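Local coordinates for protein triphenylmethane reductase (Citrobacter sp., PDB 2JL1) that probably reduces triphenylmethane dyes to their leuco forms, taking the hydride from a bound NADPH held in a Rossmann-type nucleotide-binding fold, at residues Leu60-Phe64 with Val90-Asp96; Ile161-Ala165 with Phe206-Ala210; Glu177-Ala181 with Ile271-Thr275; Thr195-Asn201 with Lys262-Gln268; Ile212-Val216 with Leu277-Lys282. All blocks are in the same frame, centred on the assembly; numbering follows the deposited sequence.

Interaction 1. Residues Leu60-Phe64 with Val90-Asp96; sequences LQKAF and VVKAARD
Phe64, and Leu60 one turn before it on helix 57-63, pack against Val90, Ala93 and Ala94 of helix 80-96, joining two helices on one face of the Rossmann-type parallel sheet. The Phe64 side chain can be followed outward. Its CB leads toward helix 80-96, and with chi1 at -62° CG lies beside the backbone N and opposite the carbonyl carbon, which presents a ring edge to the other backbone. CD2 comes to 3.4 Å from Ala94 N and also meets the methyl of Ala93; CE2 lies 3.5 Å from Val90 O, near the ring plane; CZ ends against Val90 CG1 at 4.0 Å. Ala93 and Ala94 suit this closeness, since a flat ring can reach the helix backbone past a single methyl. Leu60 works alongside: its CD1 touches Val90 CG2, on the side of the contact facing the cofactor, for Val90 also packs on Tyr54, an NADP(+)-binding residue. On the sheet side, Leu70 and Ile32 add further cover to Phe64. Toward the partly exposed side, Asp96 is held by its own helix in a salt-bridge network: Lys92 NZ to OD2, and Arg95 NE and NH2 to OD1 from within the guanidinium plane. Arg95 also bridges to Asp79 of the second subunit. The tightest apolar approach is between Leu60 CB and Ala93 CB, 3.4 Å, closer than usual for two carbons.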
# COMPACT_ATOMS: atom_id res chain seq x y z
N LEU A 60 1.17 -15.83 13.90
CA LEU A 60 0.76 -15.96 12.50
C LEU A 60 1.65 -16.93 11.73
O LEU A 60 1.18 -17.70 10.90
CB LEU A 60 0.77 -14.58 11.82
CG LEU A 60 -0.20 -13.54 12.36
CD1 LEU A 60 0.19 -12.17 11.82
CD2 LEU A 60 -1.64 -13.92 12.00
N GLN A 61 2.95 -16.87 12.00
CA GLN A 61 3.88 -17.83 11.41
C GLN A 61 3.41 -19.27 11.67
O GLN A 61 3.33 -20.08 10.75
CB GLN A 61 5.29 -17.61 11.99
CG GLN A 61 5.90 -16.28 11.58
CD GLN A 61 6.54 -16.31 10.19
OE1 GLN A 61 6.53 -15.29 9.48
NE2 GLN A 61 7.12 -17.46 9.82
N LYS A 62 3.05 -19.55 12.91
CA LYS A 62 2.58 -20.88 13.30
C LYS A 62 1.20 -21.21 12.70
O LYS A 62 0.99 -22.33 12.22
CB LYS A 62 2.57 -21.00 14.82
CG LYS A 62 3.92 -20.67 15.47
CD LYS A 62 3.80 -20.48 16.98
CE LYS A 62 4.98 -19.65 17.49
NZ LYS A 62 5.24 -19.85 18.96
N ALA A 63 0.27 -20.25 12.72
CA ALA A 63 -1.07 -20.48 12.19
C ALA A 63 -1.08 -20.78 10.68
O ALA A 63 -1.87 -21.61 10.21
CB ALA A 63 -2.00 -19.32 12.52
N PHE A 64 -0.20 -20.11 9.94
CA PHE A 64 -0.16 -20.27 8.50
C PHE A 64 0.72 -21.44 8.06
O PHE A 64 0.79 -21.73 6.86
CB PHE A 64 0.35 -18.99 7.80
CG PHE A 64 -0.52 -17.78 8.01
CD1 PHE A 64 -1.85 -17.90 8.43
CD2 PHE A 64 -0.03 -16.51 7.73
CE1 PHE A 64 -2.64 -16.76 8.61
CE2 PHE A 64 -0.81 -15.37 7.88
CZ PHE A 64 -2.12 -15.49 8.32
N VAL A 90 0.45 -9.74 8.60
CA VAL A 90 -0.25 -10.90 8.03
C VAL A 90 0.41 -11.36 6.72
O VAL A 90 0.73 -12.54 6.55
CB VAL A 90 -1.76 -10.62 7.80
CG1 VAL A 90 -2.41 -11.75 7.01
CG2 VAL A 90 -2.47 -10.46 9.15
N VAL A 91 0.61 -10.42 5.81
CA VAL A 91 1.19 -10.69 4.49
C VAL A 91 2.59 -11.27 4.64
O VAL A 91 2.93 -12.25 3.95
CB VAL A 91 1.21 -9.40 3.63
CG1 VAL A 91 1.89 -9.63 2.29
CG2 VAL A 91 -0.20 -8.89 3.42
N LYS A 92 3.40 -10.72 5.55
CA LYS A 92 4.77 -11.26 5.73
C LYS A 92 4.73 -12.67 6.29
O LYS A 92 5.49 -13.53 5.83
CB LYS A 92 5.63 -10.39 6.64
CG LYS A 92 7.12 -10.75 6.54
CD LYS A 92 7.93 -10.05 7.58
CE LYS A 92 9.39 -10.48 7.49
NZ LYS A 92 9.55 -11.79 8.17
N ALA A 93 3.86 -12.91 7.27
CA ALA A 93 3.67 -14.25 7.84
C ALA A 93 3.24 -15.26 6.76
O ALA A 93 3.81 -16.37 6.66
CB ALA A 93 2.67 -14.22 8.97
N ALA A 94 2.29 -14.85 5.92
CA ALA A 94 1.85 -15.66 4.79
C ALA A 94 3.00 -15.96 3.83
O ALA A 94 3.20 -17.12 3.43
CB ALA A 94 0.66 -14.98 4.06
N ARG A 95 3.78 -14.94 3.46
CA ARG A 95 4.94 -15.14 2.60
C ARG A 95 5.90 -16.16 3.26
O ARG A 95 6.29 -17.16 2.63
CB ARG A 95 5.65 -13.81 2.32
CG ARG A 95 6.72 -13.83 1.20
CD ARG A 95 8.05 -14.49 1.64
NE ARG A 95 8.60 -13.90 2.86
CZ ARG A 95 9.41 -12.85 2.87
NH1 ARG A 95 9.79 -12.27 1.74
NH2 ARG A 95 9.85 -12.38 4.03
N ASP A 96 6.27 -15.91 4.52
CA ASP A 96 7.25 -16.75 5.25
C ASP A 96 6.78 -18.19 5.41
O ASP A 96 7.60 -19.10 5.42
CB ASP A 96 7.53 -16.18 6.65
CG ASP A 96 8.25 -14.84 6.62
OD1 ASP A 96 8.77 -14.46 5.55
OD2 ASP A 96 8.29 -14.16 7.68

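Interaction 2. Residues Ile161-Ala165 with Phe206-Ala210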
# COMPACT_ATOMS: atom_id res chain seq x y z
N ILE A 161 -37.03 6.57 8.21
CA ILE A 161 -35.60 6.26 8.14
C ILE A 161 -34.91 7.61 7.98
O ILE A 161 -35.18 8.32 7.02
CB ILE A 161 -35.27 5.38 6.90
CG1 ILE A 161 -35.96 4.02 7.00
CG2 ILE A 161 -33.77 5.20 6.77
CD1 ILE A 161 -35.83 3.16 5.71
N VAL A 162 -34.03 7.95 8.93
CA VAL A 162 -33.34 9.25 8.95
C VAL A 162 -31.87 9.05 8.54
O VAL A 162 -31.13 8.28 9.18
CB VAL A 162 -33.47 9.93 10.36
CG1 VAL A 162 -32.78 11.30 10.39
CG2 VAL A 162 -34.91 10.11 10.75
N THR A 163 -31.47 9.68 7.44
CA THR A 163 -30.08 9.59 6.96
C THR A 163 -29.64 10.91 6.39
O THR A 163 -30.47 11.72 6.01
CB THR A 163 -29.93 8.61 5.76
OG1 THR A 163 -30.34 9.27 4.56
CG2 THR A 163 -30.75 7.36 5.94
N ASN A 164 -28.34 11.11 6.27
CA ASN A 164 -27.83 12.21 5.45
C ASN A 164 -27.28 11.75 4.10
O ASN A 164 -26.38 12.38 3.56
CB ASN A 164 -26.78 13.03 6.22
CG ASN A 164 -25.66 12.16 6.79
OD1 ASN A 164 -25.93 11.16 7.44
ND2 ASN A 164 -24.41 12.56 6.55
N ALA A 165 -27.87 10.69 3.53
CA ALA A 165 -27.42 10.10 2.26
C ALA A 165 -28.04 10.72 1.01
O ALA A 165 -27.62 10.42 -0.10
CB ALA A 165 -27.67 8.59 2.25
N PHE A 206 -32.21 5.20 -0.40
CA PHE A 206 -32.94 5.13 0.87
C PHE A 206 -34.44 5.41 0.74
O PHE A 206 -35.24 4.83 1.48
CB PHE A 206 -32.26 5.98 1.94
CG PHE A 206 -31.04 5.33 2.49
CD1 PHE A 206 -29.79 5.58 1.93
CD2 PHE A 206 -31.13 4.41 3.55
CE1 PHE A 206 -28.65 4.96 2.43
CE2 PHE A 206 -29.97 3.76 4.05
CZ PHE A 206 -28.73 4.03 3.48
N ASP A 207 -34.82 6.25 -0.22
CA ASP A 207 -36.23 6.36 -0.62
C ASP A 207 -36.85 5.00 -0.92
O ASP A 207 -37.93 4.69 -0.43
CB ASP A 207 -36.40 7.29 -1.83
CG ASP A 207 -36.47 8.74 -1.44
OD1 ASP A 207 -36.32 9.07 -0.24
OD2 ASP A 207 -36.71 9.57 -2.33
N GLU A 208 -36.15 4.20 -1.73
CA GLU A 208 -36.56 2.84 -2.09
C GLU A 208 -36.62 1.91 -0.88
O GLU A 208 -37.55 1.12 -0.75
CB GLU A 208 -35.59 2.22 -3.11
CG GLU A 208 -36.11 0.89 -3.63
CD GLU A 208 -35.26 0.27 -4.72
OE1 GLU A 208 -34.27 0.88 -5.18
OE2 GLU A 208 -35.63 -0.85 -5.14
N LEU A 209 -35.62 2.00 -0.00
CA LEU A 209 -35.64 1.23 1.23
C LEU A 209 -36.87 1.55 2.08
O LEU A 209 -37.45 0.64 2.69
CB LEU A 209 -34.36 1.46 2.06
CG LEU A 209 -34.23 0.64 3.36
CD1 LEU A 209 -34.40 -0.87 3.08
CD2 LEU A 209 -32.89 0.92 4.03
N ALA A 210 -37.21 2.83 2.20
CA ALA A 210 -38.39 3.22 3.00
C ALA A 210 -39.68 2.66 2.39
O ALA A 210 -40.62 2.26 3.11
CB ALA A 210 -38.46 4.74 3.17
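Thr163 OG1 is gripped twice: it accepts from Ala165 N at 3.0 Å in a nearly straight bond (168°), and it is hydrogen-bonded to His223 NE2. The first bond makes an ST turn, in which the threonine hydroxyl holds the chain as it leaves strand 160-163. With chi1 at 80° OG1 sits between the backbone N and the carbonyl carbon, while CG2, opposite the carbonyl carbon, is directed at the ring of Phe206. That methyl rests over one ring face, 4.1 Å from the centroid of Phe206 and shifted toward the rim, a CH-pi contact. Threonine thus serves both needs, a polar branch for the turn and an apolar one for the aromatic. The turn also brings Ala165 CB to Phe206 CD1, 3.7 Å away. At the far end Ile161 reaches out with CD1, which lies 3.7 Å from Ala210 CA and also touches Leu209 CG; a long branched chain fits where the axes of 161-163 and 206-210 are 9.7 Å apart and run almost antiparallel, at 166°. Around them, strand 160-163 pairs with strand 222-225, and Tyr252 of helix 242-256 meets the Phe206 ring edge-to-face, as does Trp204 just before helix 206-217.

Interaction 3. Residues Glu177-Ala181 with Ile271-Thr275; sequences ELALA and IGSLT
Glu177 OE2 receives the backbone N-H of Thr275, N to OE2 2.7 Å, in a somewhat bent bond (147°). The donor comes from the syn side of the carboxylate and 27° out of its plane. Thr275 OG1 lies 3.0 Å from the same OE2, at most a weak hydrogen bond, since its one proton has another acceptor within reach. This ties helix 175-186, packed beside the Rossmann-type sheet, to the loop 272-275 between helices 266-271 and 277-285. A glutamate suits the place because its chain, extended beyond CG, carries the carboxylate from the helix to the loop backbone. Its other oxygen, OE1, is bonded to a glycerol, probably from the crystallisation liquor, which Thr275 O also binds. The buried carboxylate is therefore met by several polar partners, which probably stabilises its charge.

Further along, Ile271 packs against the helix. Its chi1 of 71° sets CG1 between the backbone N and the carbonyl carbon, with CG2 beside the N, and the two branches diverge along the helix. CD1 meets Glu177 CB at 3.7 Å, crossing that side chain at about a right angle; on the other branch CG2 touches Leu180 CG. Gly272, with positive phi, then turns the chain out of helix 266-271. The small Ala181 admits the closest approach of the apolar part, Ile271 CG2 to Ala181 CA at 3.6 Å.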
# COMPACT_ATOMS: atom_id res chain seq x y z
N GLU A 177 -23.86 -13.22 0.83
CA GLU A 177 -23.47 -13.37 -0.58
C GLU A 177 -21.99 -13.12 -0.82
O GLU A 177 -21.39 -13.78 -1.65
CB GLU A 177 -24.30 -12.47 -1.51
CG GLU A 177 -25.77 -12.83 -1.51
CD GLU A 177 -26.59 -11.93 -2.40
OE1 GLU A 177 -26.59 -10.68 -2.21
OE2 GLU A 177 -27.27 -12.50 -3.26
N LEU A 178 -21.40 -12.18 -0.08
CA LEU A 178 -19.95 -11.96 -0.17
C LEU A 178 -19.19 -13.17 0.35
O LEU A 178 -18.14 -13.53 -0.19
CB LEU A 178 -19.54 -10.72 0.61
CG LEU A 178 -20.12 -9.45 -0.00
CD1 LEU A 178 -19.99 -8.27 1.00
CD2 LEU A 178 -19.46 -9.18 -1.37
N ALA A 179 -19.73 -13.80 1.38
CA ALA A 179 -19.11 -15.00 1.96
C ALA A 179 -19.19 -16.17 1.00
O ALA A 179 -18.26 -16.98 0.92
CB ALA A 179 -19.79 -15.36 3.27
N LEU A 180 -20.32 -16.28 0.32
CA LEU A 180 -20.54 -17.29 -0.71
C LEU A 180 -19.53 -17.11 -1.85
O LEU A 180 -18.95 -18.09 -2.33
CB LEU A 180 -21.99 -17.25 -1.23
CG LEU A 180 -22.34 -18.13 -2.42
CD1 LEU A 180 -21.94 -19.62 -2.17
CD2 LEU A 180 -23.83 -18.03 -2.75
N ALA A 181 -19.31 -15.87 -2.26
CA ALA A 181 -18.32 -15.54 -3.29
C ALA A 181 -16.90 -15.92 -2.88
O ALA A 181 -16.14 -16.46 -3.70
CB ALA A 181 -18.39 -14.04 -3.62
N ILE A 271 -21.58 -16.01 -8.39
CA ILE A 271 -22.51 -16.72 -7.50
C ILE A 271 -23.94 -16.93 -8.03
O ILE A 271 -24.75 -17.58 -7.36
CB ILE A 271 -22.55 -16.09 -6.07
CG1 ILE A 271 -23.26 -14.73 -6.09
CG2 ILE A 271 -21.14 -16.00 -5.47
CD1 ILE A 271 -23.69 -14.25 -4.72
N GLY A 272 -24.24 -16.42 -9.23
CA GLY A 272 -25.60 -16.45 -9.79
C GLY A 272 -26.47 -15.31 -9.26
O GLY A 272 -25.94 -14.29 -8.84
N SER A 273 -27.79 -15.48 -9.29
CA SER A 273 -28.75 -14.44 -8.90
C SER A 273 -28.49 -13.88 -7.51
O SER A 273 -28.17 -14.63 -6.60
CB SER A 273 -30.19 -14.98 -8.93
OG SER A 273 -30.60 -15.27 -10.24
N LEU A 274 -28.65 -12.56 -7.38
CA LEU A 274 -28.47 -11.86 -6.12
C LEU A 274 -29.80 -11.78 -5.38
O LEU A 274 -30.86 -11.79 -5.98
CB LEU A 274 -27.96 -10.43 -6.36
CG LEU A 274 -26.67 -10.25 -7.20
CD1 LEU A 274 -26.34 -8.78 -7.41
CD2 LEU A 274 -25.49 -11.03 -6.59
N THR A 275 -29.71 -11.68 -4.06
CA THR A 275 -30.87 -11.63 -3.18
C THR A 275 -31.51 -10.25 -3.30
O THR A 275 -30.84 -9.26 -3.06
CB THR A 275 -30.44 -11.87 -1.74
OG1 THR A 275 -29.76 -13.13 -1.69
CG2 THR A 275 -31.63 -11.88 -0.79

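Interaction 4. Residues Thr195-Asn201 with Lys262-Gln268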
# COMPACT_ATOMS: atom_id res chain seq x y z
N THR A 195 -8.75 -9.60 -9.80
CA THR A 195 -9.43 -8.67 -8.92
C THR A 195 -10.91 -8.72 -9.32
O THR A 195 -11.23 -8.68 -10.51
CB THR A 195 -8.85 -7.21 -9.03
OG1 THR A 195 -7.45 -7.21 -8.67
CG2 THR A 195 -9.57 -6.23 -8.11
N TYR A 196 -11.79 -8.85 -8.32
CA TYR A 196 -13.23 -8.78 -8.54
C TYR A 196 -13.79 -7.63 -7.74
O TYR A 196 -13.43 -7.46 -6.58
CB TYR A 196 -13.92 -10.10 -8.12
CG TYR A 196 -13.46 -11.28 -8.91
CD1 TYR A 196 -13.75 -11.38 -10.27
CD2 TYR A 196 -12.70 -12.28 -8.32
CE1 TYR A 196 -13.28 -12.49 -11.04
CE2 TYR A 196 -12.23 -13.36 -9.05
CZ TYR A 196 -12.53 -13.46 -10.40
OH TYR A 196 -12.06 -14.54 -11.10
N ASN A 197 -14.65 -6.83 -8.36
CA ASN A 197 -15.39 -5.81 -7.60
C ASN A 197 -16.76 -6.40 -7.30
O ASN A 197 -17.60 -6.50 -8.17
CB ASN A 197 -15.46 -4.48 -8.38
CG ASN A 197 -14.10 -3.80 -8.49
OD1 ASN A 197 -13.56 -3.22 -7.52
ND2 ASN A 197 -13.55 -3.82 -9.69
N LEU A 198 -16.94 -6.85 -6.05
CA LEU A 198 -18.09 -7.64 -5.64
C LEU A 198 -19.20 -6.75 -5.08
O LEU A 198 -19.27 -6.49 -3.88
CB LEU A 198 -17.65 -8.76 -4.65
CG LEU A 198 -16.58 -9.75 -5.17
CD1 LEU A 198 -16.07 -10.70 -4.06
CD2 LEU A 198 -17.09 -10.57 -6.39
N VAL A 199 -20.05 -6.28 -5.99
CA VAL A 199 -21.09 -5.31 -5.68
C VAL A 199 -22.38 -5.73 -6.40
O VAL A 199 -22.41 -6.66 -7.24
CB VAL A 199 -20.70 -3.86 -6.12
CG1 VAL A 199 -19.36 -3.43 -5.53
CG2 VAL A 199 -20.65 -3.74 -7.63
N SER A 200 -23.45 -5.00 -6.11
CA SER A 200 -24.75 -5.25 -6.73
C SER A 200 -24.84 -4.58 -8.08
O SER A 200 -24.40 -3.45 -8.22
CB SER A 200 -25.85 -4.66 -5.86
OG SER A 200 -27.12 -4.99 -6.38
N ASN A 201 -25.47 -5.24 -9.04
CA ASN A 201 -25.89 -4.57 -10.27
C ASN A 201 -27.39 -4.23 -10.27
O ASN A 201 -28.01 -4.05 -11.32
CB ASN A 201 -25.47 -5.38 -11.51
CG ASN A 201 -25.94 -6.82 -11.47
OD1 ASN A 201 -26.78 -7.20 -10.64
ND2 ASN A 201 -25.38 -7.64 -12.35
N LYS A 262 -21.16 2.93 -8.12
CA LYS A 262 -20.65 2.17 -9.27
C LYS A 262 -20.99 0.67 -9.22
O LYS A 262 -21.01 0.10 -8.15
CB LYS A 262 -19.15 2.34 -9.42
CG LYS A 262 -18.74 3.69 -9.95
CD LYS A 262 -17.30 4.01 -9.65
CE LYS A 262 -16.32 3.29 -10.55
NZ LYS A 262 -14.93 3.79 -10.25
N THR A 263 -21.23 0.05 -10.37
CA THR A 263 -21.60 -1.36 -10.39
C THR A 263 -20.71 -2.25 -11.23
O THR A 263 -19.92 -1.81 -12.09
CB THR A 263 -23.11 -1.60 -10.82
OG1 THR A 263 -23.24 -1.38 -12.22
CG2 THR A 263 -24.11 -0.73 -10.06
N SER A 264 -20.87 -3.55 -11.02
CA SER A 264 -20.14 -4.54 -11.78
C SER A 264 -21.01 -5.80 -11.81
O SER A 264 -21.82 -6.01 -10.90
CB SER A 264 -18.81 -4.86 -11.09
OG SER A 264 -18.17 -5.98 -11.70
N ASP A 265 -20.80 -6.63 -12.83
CA ASP A 265 -21.43 -7.96 -12.92
C ASP A 265 -20.58 -9.08 -12.30
O ASP A 265 -21.01 -10.24 -12.31
CB ASP A 265 -21.71 -8.32 -14.38
CG ASP A 265 -22.72 -7.40 -15.03
OD1 ASP A 265 -23.52 -6.74 -14.30
OD2 ASP A 265 -22.72 -7.33 -16.28
N ASP A 266 -19.43 -8.74 -11.71
CA ASP A 266 -18.50 -9.77 -11.19
C ASP A 266 -19.17 -10.67 -10.18
O ASP A 266 -19.00 -11.89 -10.26
CB ASP A 266 -17.26 -9.16 -10.53
CG ASP A 266 -16.35 -8.46 -11.51
OD1 ASP A 266 -16.54 -8.57 -12.73
OD2 ASP A 266 -15.43 -7.77 -11.05
N LEU A 267 -19.91 -10.09 -9.22
CA LEU A 267 -20.51 -10.91 -8.16
C LEU A 267 -21.57 -11.84 -8.73
O LEU A 267 -21.55 -13.05 -8.50
CB LEU A 267 -21.07 -10.08 -7.02
CG LEU A 267 -21.81 -10.85 -5.90
CD1 LEU A 267 -20.89 -11.85 -5.12
CD2 LEU A 267 -22.40 -9.88 -4.94
N GLN A 268 -22.50 -11.27 -9.49
CA GLN A 268 -23.55 -12.07 -10.11
C GLN A 268 -22.99 -13.20 -11.00
O GLN A 268 -23.53 -14.30 -11.02
CB GLN A 268 -24.48 -11.16 -10.90
CG GLN A 268 -25.66 -11.87 -11.51
CD GLN A 268 -26.07 -11.20 -12.77
OE1 GLN A 268 -25.45 -11.41 -13.82
NE2 GLN A 268 -27.09 -10.36 -12.70
O HOH W 1 -19.94 -7.18 -8.79
O HOH W 2 -14.26 -5.71 -11.81
O HOH W 3 -22.82 -8.27 -9.46
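Asp266 and Asn201 carry the direct polar bonds between edge strand 194-198, with the loop after it, and the start of helix 266-271. Asp266 OD2 takes Asn197 N at 3.0 Å through its anti lone pair, and its carboxylate stands almost perpendicular to the Tyr196 ring (84°), with OD2 near the ring edge. Asn201 ND2 donates to Asp265 OD1 at 2.8 Å, nearly straight and within the amide plane, though from above the carboxylate. Three waters add bridges. One accepts from Val199 N and Leu267 N and probably donates to Asn197 O; one joins Asn197 ND2 to Asp266 OD2, while Asn197 OD1 is bonded to Phe109 N; one accepts from Gln268 N within donating reach of Val199 O and Ser264 O. In the packing, Leu198 CD2 meets Leu267 CB at 4.1 Å, and the methyl Val199 CG2 lies 3.4 Å from backbone Ser264 N. Ser200 O is buried against Thr263 CG2 without a polar partner. Within 262-268 Ser264 OG accepts from Asp266 N at 3.0 Å; serine's short hydroxyl can turn back onto the helix start. This capping bond opens a helix beside the last strand of a Rossmann-type parallel sheet, with Val199 close to NADP(+)-binding Ala141.

Interaction 5. Residues Ile212-Val216 with Leu277-Lys282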
# COMPACT_ATOMS: atom_id res chain seq x y z
N ILE A 212 -39.90 -0.06 0.40
CA ILE A 212 -39.87 -1.49 0.67
C ILE A 212 -40.24 -1.81 2.12
O ILE A 212 -41.02 -2.73 2.36
CB ILE A 212 -38.49 -2.12 0.30
CG1 ILE A 212 -38.30 -2.16 -1.23
CG2 ILE A 212 -38.35 -3.50 0.86
CD1 ILE A 212 -36.84 -2.35 -1.65
N LEU A 213 -39.67 -1.08 3.09
CA LEU A 213 -40.05 -1.27 4.51
C LEU A 213 -41.55 -1.02 4.75
O LEU A 213 -42.20 -1.75 5.53
CB LEU A 213 -39.22 -0.34 5.40
CG LEU A 213 -39.07 -0.51 6.91
CD1 LEU A 213 -38.85 -1.97 7.33
CD2 LEU A 213 -37.91 0.38 7.38
N SER A 214 -42.08 0.03 4.12
CA SER A 214 -43.52 0.30 4.11
C SER A 214 -44.35 -0.88 3.58
O SER A 214 -45.33 -1.30 4.20
CB SER A 214 -43.80 1.54 3.26
OG SER A 214 -43.21 2.68 3.85
N GLU A 215 -43.94 -1.43 2.43
CA GLU A 215 -44.61 -2.58 1.80
C GLU A 215 -44.62 -3.81 2.68
O GLU A 215 -45.66 -4.40 2.89
CB GLU A 215 -44.00 -2.92 0.43
CG GLU A 215 -44.45 -2.00 -0.68
CD GLU A 215 -43.47 -1.92 -1.85
OE1 GLU A 215 -42.56 -2.78 -1.95
OE2 GLU A 215 -43.62 -1.00 -2.68
N VAL A 216 -43.44 -4.18 3.20
CA VAL A 216 -43.26 -5.37 4.04
C VAL A 216 -44.00 -5.27 5.38
O VAL A 216 -44.62 -6.24 5.84
CB VAL A 216 -41.75 -5.64 4.30
CG1 VAL A 216 -41.53 -6.74 5.32
CG2 VAL A 216 -41.04 -6.05 3.00
N LEU A 277 -33.41 -6.91 -2.42
CA LEU A 277 -33.43 -6.10 -1.19
C LEU A 277 -34.64 -6.42 -0.32
O LEU A 277 -34.53 -6.50 0.91
CB LEU A 277 -33.39 -4.61 -1.54
CG LEU A 277 -33.22 -3.59 -0.41
CD1 LEU A 277 -31.87 -3.78 0.35
CD2 LEU A 277 -33.29 -2.22 -1.06
N LYS A 278 -35.80 -6.60 -0.96
CA LYS A 278 -37.04 -6.89 -0.22
C LYS A 278 -36.93 -8.17 0.63
O LYS A 278 -37.44 -8.20 1.75
CB LYS A 278 -38.26 -6.96 -1.15
CG LYS A 278 -39.58 -6.93 -0.37
CD LYS A 278 -40.82 -7.14 -1.22
CE LYS A 278 -41.01 -6.03 -2.23
NZ LYS A 278 -41.19 -4.68 -1.59
N GLU A 279 -36.30 -9.21 0.08
CA GLU A 279 -36.05 -10.46 0.82
C GLU A 279 -35.15 -10.24 2.04
O GLU A 279 -35.35 -10.83 3.10
CB GLU A 279 -35.47 -11.54 -0.11
CG GLU A 279 -35.07 -12.88 0.57
CD GLU A 279 -36.22 -13.67 1.23
OE1 GLU A 279 -37.42 -13.27 1.15
OE2 GLU A 279 -35.92 -14.73 1.83
N THR A 280 -34.15 -9.37 1.88
CA THR A 280 -33.27 -9.03 3.00
C THR A 280 -34.04 -8.25 4.06
O THR A 280 -33.85 -8.47 5.25
CB THR A 280 -31.98 -8.28 2.50
OG1 THR A 280 -31.32 -9.11 1.53
CG2 THR A 280 -31.03 -8.01 3.65
N VAL A 281 -34.91 -7.33 3.63
CA VAL A 281 -35.74 -6.58 4.59
C VAL A 281 -36.66 -7.55 5.36
O VAL A 281 -36.78 -7.46 6.59
CB VAL A 281 -36.56 -5.43 3.90
CG1 VAL A 281 -37.59 -4.83 4.85
CG2 VAL A 281 -35.61 -4.32 3.37
N LYS A 282 -37.27 -8.50 4.65
CA LYS A 282 -38.15 -9.46 5.30
C LYS A 282 -37.41 -10.27 6.35
O LYS A 282 -37.92 -10.45 7.45
CB LYS A 282 -38.83 -10.39 4.32
CG LYS A 282 -39.89 -9.74 3.47
CD LYS A 282 -40.64 -10.82 2.70
CE LYS A 282 -41.31 -10.29 1.46
NZ LYS A 282 -42.14 -11.38 0.85
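Ile212 sits at the middle of the apolar contact between helices 206-217 and 277-285 and uses both its branches. CG2, placed opposite the backbone N by a chi1 of -71°, meets Val281 CG2 at 3.8 Å and also lies over the backbone of Lys278, while CD1 runs on to Leu277 CD2 at 3.6 Å. A beta-branched residue suits this place, since one arm packs between Lys278 and Val281, about one turn apart, while the other reaches along to Leu277. Around this centre Leu213 CD1 touches Val281 CG1 at 4.0 Å, the two side chains crossing at about a right angle. One turn further on, Val216 carries the packing outward to the lysines. Its CG2 lies 3.8 Å from Lys278 CG, the two chains sliding past each other in opposite directions, and its CG1 meets Lys282 CG. Both lysines thus lend their methylene parts to the apolar surface. The axes of 212-216 and 277-282 approach to 9.9 Å and cross at -57°, and Leu277 extends the packing to Trp204 and Thr144.

At the polar edge Lys278 runs past Ile212, then bends at chi3 and chi4 to bring NZ to Glu215 OE1 in a salt bridge. The modelled length is very short, and its exact value is doubtful. Glu215 OE2 has a second partner, Gln211 NE2, which would limit the rotation of the carboxylate. The chemistry implies a contact held mainly by aliphatic packing, with a charged pair closing its solvent-facing margin and lysine serving both roles.

Overall arrangement
From the N terminus, interaction 1 closes the first loop, joining helices 57-63 and 80-96 around strand 69-72 in the Rossmann-type part that carries the cofactor; it is complete before any other contact opens. The rest belong to the second half of the chain and interlock. Interaction 2 joins strand 160-163 to helix 206-217, and its span crosses those of interactions 3 and 4. Interaction 3 closes the longer loop from helix 175-186, and interaction 4 lies wholly within it; the two touch through Ala181 and Leu267. Interaction 5 begins after interaction 2 ends, on the same helix, touches it through Val281 and Leu209, and crosses 3 and 4, tying the C-terminal helix back to the body.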